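Local coordinates for E1 (Kluyveromyces marxianus, PDB 3VX6), which acts as an E1-like enzyme of autophagy, activating the ubiquitin-like proteins ATG12 and ATG8 for their conjugation to ATG5 and phosphatidylethanolamine, at residues 189-201 with 214-228. Numbering follows the deposited sequence.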
# COMPACT_ATOMS: atom_id res chain seq x y z
N THR A 189 -14.80 -4.11 -8.28
CA THR A 189 -15.25 -5.42 -7.87
C THR A 189 -14.87 -6.49 -8.91
O THR A 189 -14.47 -6.17 -10.03
CB THR A 189 -16.76 -5.37 -7.59
OG1 THR A 189 -17.46 -4.91 -8.76
CG2 THR A 189 -17.03 -4.40 -6.47
N PRO A 190 -14.97 -7.78 -8.54
CA PRO A 190 -14.60 -8.79 -9.53
C PRO A 190 -15.41 -8.77 -10.83
O PRO A 190 -14.83 -8.65 -11.91
CB PRO A 190 -14.76 -10.10 -8.76
CG PRO A 190 -14.40 -9.70 -7.36
CD PRO A 190 -15.15 -8.38 -7.21
N ASP A 191 -16.74 -8.88 -10.73
CA ASP A 191 -17.55 -8.87 -11.95
C ASP A 191 -17.37 -7.59 -12.75
O ASP A 191 -17.47 -7.60 -13.98
CB ASP A 191 -19.02 -9.11 -11.62
CG ASP A 191 -19.29 -10.52 -11.13
OD1 ASP A 191 -18.57 -11.47 -11.52
OD2 ASP A 191 -20.25 -10.70 -10.35
N ASN A 192 -17.12 -6.48 -12.06
CA ASN A 192 -16.88 -5.21 -12.72
C ASN A 192 -15.53 -5.27 -13.38
O ASN A 192 -15.35 -4.79 -14.50
CB ASN A 192 -16.89 -4.06 -11.73
CG ASN A 192 -18.27 -3.57 -11.44
OD1 ASN A 192 -19.24 -4.08 -12.01
ND2 ASN A 192 -18.38 -2.59 -10.56
N LEU A 193 -14.58 -5.88 -12.69
CA LEU A 193 -13.23 -6.00 -13.23
C LEU A 193 -13.19 -6.91 -14.44
O LEU A 193 -12.37 -6.72 -15.32
CB LEU A 193 -12.26 -6.49 -12.15
CG LEU A 193 -11.98 -5.41 -11.10
CD1 LEU A 193 -11.35 -6.02 -9.86
CD2 LEU A 193 -11.09 -4.34 -11.71
N LYS A 194 -14.10 -7.88 -14.49
CA LYS A 194 -14.16 -8.79 -15.62
C LYS A 194 -14.66 -8.10 -16.88
O LYS A 194 -14.36 -8.55 -17.99
CB LYS A 194 -15.06 -9.98 -15.31
CG LYS A 194 -14.45 -10.94 -14.31
CD LYS A 194 -15.37 -12.08 -13.99
CE LYS A 194 -14.70 -13.06 -13.04
NZ LYS A 194 -15.63 -14.14 -12.58
N VAL A 195 -15.40 -7.00 -16.71
CA VAL A 195 -15.96 -6.27 -17.85
C VAL A 195 -15.54 -4.80 -17.96
O VAL A 195 -15.83 -4.14 -18.95
CB VAL A 195 -17.52 -6.30 -17.83
CG1 VAL A 195 -18.01 -7.71 -17.57
CG2 VAL A 195 -18.06 -5.35 -16.76
N CYS A 196 -14.85 -4.28 -16.95
CA CYS A 196 -14.44 -2.88 -16.99
C CYS A 196 -13.40 -2.64 -18.08
O CYS A 196 -12.66 -3.55 -18.46
CB CYS A 196 -13.86 -2.45 -15.65
SG CYS A 196 -12.26 -3.18 -15.30
N GLU A 197 -13.35 -1.40 -18.58
CA GLU A 197 -12.41 -1.03 -19.62
C GLU A 197 -11.07 -0.79 -18.98
O GLU A 197 -10.02 -0.96 -19.61
CB GLU A 197 -12.82 0.28 -20.32
CG GLU A 197 -14.11 0.23 -21.08
CD GLU A 197 -15.30 0.53 -20.22
OE1 GLU A 197 -15.38 1.66 -19.69
OE2 GLU A 197 -16.16 -0.38 -20.07
N LYS A 198 -11.12 -0.38 -17.72
CA LYS A 198 -9.91 -0.09 -16.98
C LYS A 198 -10.12 0.11 -15.50
O LYS A 198 -11.24 0.13 -15.01
CB LYS A 198 -9.24 1.14 -17.57
CG LYS A 198 -10.14 2.33 -17.76
CD LYS A 198 -9.51 3.27 -18.77
CE LYS A 198 -10.32 4.54 -18.96
NZ LYS A 198 -9.80 5.33 -20.11
N VAL A 199 -8.99 0.25 -14.82
CA VAL A 199 -8.93 0.46 -13.38
C VAL A 199 -8.30 1.82 -13.12
O VAL A 199 -7.28 2.16 -13.71
CB VAL A 199 -8.06 -0.61 -12.73
CG1 VAL A 199 -7.73 -0.23 -11.27
CG2 VAL A 199 -8.78 -1.95 -12.80
N VAL A 200 -8.92 2.60 -12.24
CA VAL A 200 -8.40 3.92 -11.90
C VAL A 200 -7.80 3.83 -10.50
O VAL A 200 -8.43 3.34 -9.57
CB VAL A 200 -9.50 5.01 -11.99
CG1 VAL A 200 -9.99 5.10 -13.41
CG2 VAL A 200 -10.66 4.67 -11.09
N PHE A 201 -6.57 4.31 -10.37
CA PHE A 201 -5.84 4.23 -9.12
C PHE A 201 -5.24 5.57 -8.70
O PHE A 201 -4.57 6.24 -9.48
CB PHE A 201 -4.73 3.18 -9.30
CG PHE A 201 -3.73 3.11 -8.18
CD1 PHE A 201 -2.37 2.98 -8.47
CD2 PHE A 201 -4.13 3.14 -6.85
CE1 PHE A 201 -1.44 2.87 -7.46
CE2 PHE A 201 -3.19 3.03 -5.83
CZ PHE A 201 -1.85 2.90 -6.13
N VAL A 214 2.84 -0.86 -5.43
CA VAL A 214 1.54 -1.44 -5.07
C VAL A 214 0.66 -1.72 -6.30
O VAL A 214 -0.33 -2.44 -6.23
CB VAL A 214 0.81 -0.51 -4.08
CG1 VAL A 214 -0.03 0.51 -4.83
CG2 VAL A 214 0.02 -1.33 -3.11
N THR A 215 1.06 -1.17 -7.44
CA THR A 215 0.35 -1.39 -8.70
C THR A 215 0.37 -2.87 -9.11
O THR A 215 -0.52 -3.35 -9.83
CB THR A 215 0.99 -0.59 -9.85
OG1 THR A 215 1.11 0.79 -9.48
CG2 THR A 215 0.14 -0.70 -11.11
N LYS A 216 1.40 -3.58 -8.66
CA LYS A 216 1.54 -4.99 -8.97
C LYS A 216 0.38 -5.76 -8.44
O LYS A 216 -0.06 -6.74 -9.04
CB LYS A 216 2.82 -5.52 -8.35
CG LYS A 216 4.10 -5.06 -9.04
CD LYS A 216 5.33 -5.65 -8.33
CE LYS A 216 6.61 -5.21 -9.02
NZ LYS A 216 7.64 -5.12 -7.93
N ASN A 217 -0.07 -5.34 -7.26
CA ASN A 217 -1.22 -5.93 -6.61
C ASN A 217 -2.38 -5.87 -7.62
O ASN A 217 -2.92 -6.90 -8.03
CB ASN A 217 -1.55 -5.10 -5.36
CG ASN A 217 -0.39 -5.03 -4.39
OD1 ASN A 217 0.76 -5.30 -4.75
ND2 ASN A 217 -0.68 -4.66 -3.15
N ILE A 218 -2.74 -4.66 -8.04
CA ILE A 218 -3.83 -4.48 -9.00
C ILE A 218 -3.64 -5.44 -10.17
O ILE A 218 -4.52 -6.26 -10.47
CB ILE A 218 -3.89 -3.03 -9.51
CG1 ILE A 218 -4.09 -2.07 -8.33
CG2 ILE A 218 -5.01 -2.90 -10.55
CD1 ILE A 218 -3.94 -0.59 -8.66
N LEU A 219 -2.49 -5.35 -10.82
CA LEU A 219 -2.20 -6.22 -11.94
C LEU A 219 -2.38 -7.69 -11.60
O LEU A 219 -3.11 -8.40 -12.27
CB LEU A 219 -0.78 -6.00 -12.43
CG LEU A 219 -0.64 -4.61 -13.04
CD1 LEU A 219 0.82 -4.26 -13.22
CD2 LEU A 219 -1.39 -4.59 -14.36
N THR A 220 -1.72 -8.14 -10.56
CA THR A 220 -1.81 -9.54 -10.18
C THR A 220 -3.27 -9.97 -9.95
O THR A 220 -3.70 -11.03 -10.40
CB THR A 220 -0.97 -9.79 -8.92
OG1 THR A 220 0.40 -9.53 -9.21
CG2 THR A 220 -1.12 -11.22 -8.45
N VAL A 221 -4.03 -9.15 -9.25
CA VAL A 221 -5.40 -9.54 -8.99
C VAL A 221 -6.27 -9.48 -10.24
O VAL A 221 -6.92 -10.44 -10.63
CB VAL A 221 -6.02 -8.68 -7.91
CG1 VAL A 221 -7.47 -9.06 -7.74
CG2 VAL A 221 -5.25 -8.86 -6.61
N TRP A 222 -6.27 -8.33 -10.87
CA TRP A 222 -7.05 -8.15 -12.07
C TRP A 222 -6.73 -9.27 -13.09
O TRP A 222 -7.62 -9.74 -13.80
CB TRP A 222 -6.73 -6.78 -12.63
CG TRP A 222 -7.68 -6.28 -13.62
CD1 TRP A 222 -8.86 -6.87 -14.03
CD2 TRP A 222 -7.55 -5.08 -14.38
NE1 TRP A 222 -9.45 -6.10 -14.99
CE2 TRP A 222 -8.67 -4.99 -15.22
CE3 TRP A 222 -6.59 -4.07 -14.42
CZ2 TRP A 222 -8.85 -3.94 -16.11
CZ3 TRP A 222 -6.77 -3.02 -15.29
CH2 TRP A 222 -7.89 -2.96 -16.12
N SER A 223 -5.46 -9.68 -13.13
CA SER A 223 -4.98 -10.73 -14.03
C SER A 223 -5.71 -12.04 -13.88
O SER A 223 -6.20 -12.61 -14.85
CB SER A 223 -3.49 -11.02 -13.78
OG SER A 223 -2.66 -10.02 -14.32
N LYS A 224 -5.75 -12.55 -12.66
CA LYS A 224 -6.40 -13.81 -12.39
C LYS A 224 -7.92 -13.74 -12.52
O LYS A 224 -8.56 -14.72 -12.90
CB LYS A 224 -5.99 -14.30 -10.99
CG LYS A 224 -4.52 -14.71 -10.91
CD LYS A 224 -4.06 -14.99 -9.49
CE LYS A 224 -2.55 -15.20 -9.42
NZ LYS A 224 -2.09 -16.56 -9.83
N LEU A 225 -8.49 -12.57 -12.23
CA LEU A 225 -9.93 -12.35 -12.30
C LEU A 225 -10.36 -12.23 -13.74
O LEU A 225 -11.29 -12.88 -14.19
CB LEU A 225 -10.32 -11.05 -11.59
CG LEU A 225 -10.45 -11.10 -10.08
CD1 LEU A 225 -11.00 -9.78 -9.58
CD2 LEU A 225 -11.36 -12.24 -9.70
N SER A 226 -9.69 -11.35 -14.45
CA SER A 226 -10.02 -11.15 -15.82
C SER A 226 -8.77 -11.42 -16.65
O SER A 226 -7.96 -10.53 -16.90
CB SER A 226 -10.52 -9.71 -16.01
OG SER A 226 -10.95 -9.48 -17.34
N PRO A 227 -8.60 -12.67 -17.09
CA PRO A 227 -7.40 -12.94 -17.90
C PRO A 227 -7.57 -12.11 -19.18
O PRO A 227 -8.62 -12.15 -19.82
CB PRO A 227 -7.43 -14.46 -18.09
CG PRO A 227 -8.89 -14.85 -17.86
CD PRO A 227 -9.57 -13.77 -17.06
N ARG A 228 -6.58 -11.29 -19.49
CA ARG A 228 -6.62 -10.45 -20.67
C ARG A 228 -5.24 -10.30 -21.28
O ARG A 228 -4.23 -10.59 -20.64
CB ARG A 228 -7.13 -9.05 -20.32
CG ARG A 228 -8.36 -9.04 -19.45
CD ARG A 228 -8.73 -7.62 -19.21
NE ARG A 228 -9.95 -7.45 -18.44
CZ ARG A 228 -10.59 -6.29 -18.40
NH1 ARG A 228 -10.10 -5.27 -19.09
NH2 ARG A 228 -11.70 -6.16 -17.69
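Trp222 of helix 215-225 packs on Val199 and Leu193 within a beta-alpha-beta crossover, whose helix runs back over strand 198-201 at 157° between axis directions. Val199 CG2 sits 3.4 Å from the centroid of the six-membered ring of Trp222, close to the ring normal, and Leu193 CD2 lies over the five-membered ring; both are CH-pi contacts. Cys196 SG comes in obliquely, 3.6 Å from Trp222 CZ2. A chi1 of -164° swings the Trp222 indole away from the residue's own backbone N and across to the 189-201 segment, where NE1 donates to Leu193 O at 3.0 Å, a bond tilted from the carbonyl plane.

Beyond the helix end, Arg228 reaches the turn after helix 190-195. NH1 and NH2 grip Cys196 O end-on, with NH2 at 2.9 Å on a lone pair and the oxygen near the guanidinium plane. Arg228 NE bonds in that same plane to Ser226 OG, nearly straight at 172°; three N-H donors spread over two in-plane acceptors would restrain the rotation of the guanidinium group, while Trp222 NE1 lies over one of its faces.

Along helix 215-225, apolar contacts continue to either side of Trp222: Leu225 CD1 meets Leu193 CD1 at 3.8 Å, and Ile218 CD1 rests over a face of the Phe201 ring, 4.1 Å from its centroid.

Strand 198-201 pairs with strands 177-181 and 231-236. Tyr231, on the latter, meets the Trp222 ring edge-to-face, and its OH hydrogen-bonds to Ser226 O and Arg228 N; Leu113 of helix 97-114 touches Leu225 from outside the unit.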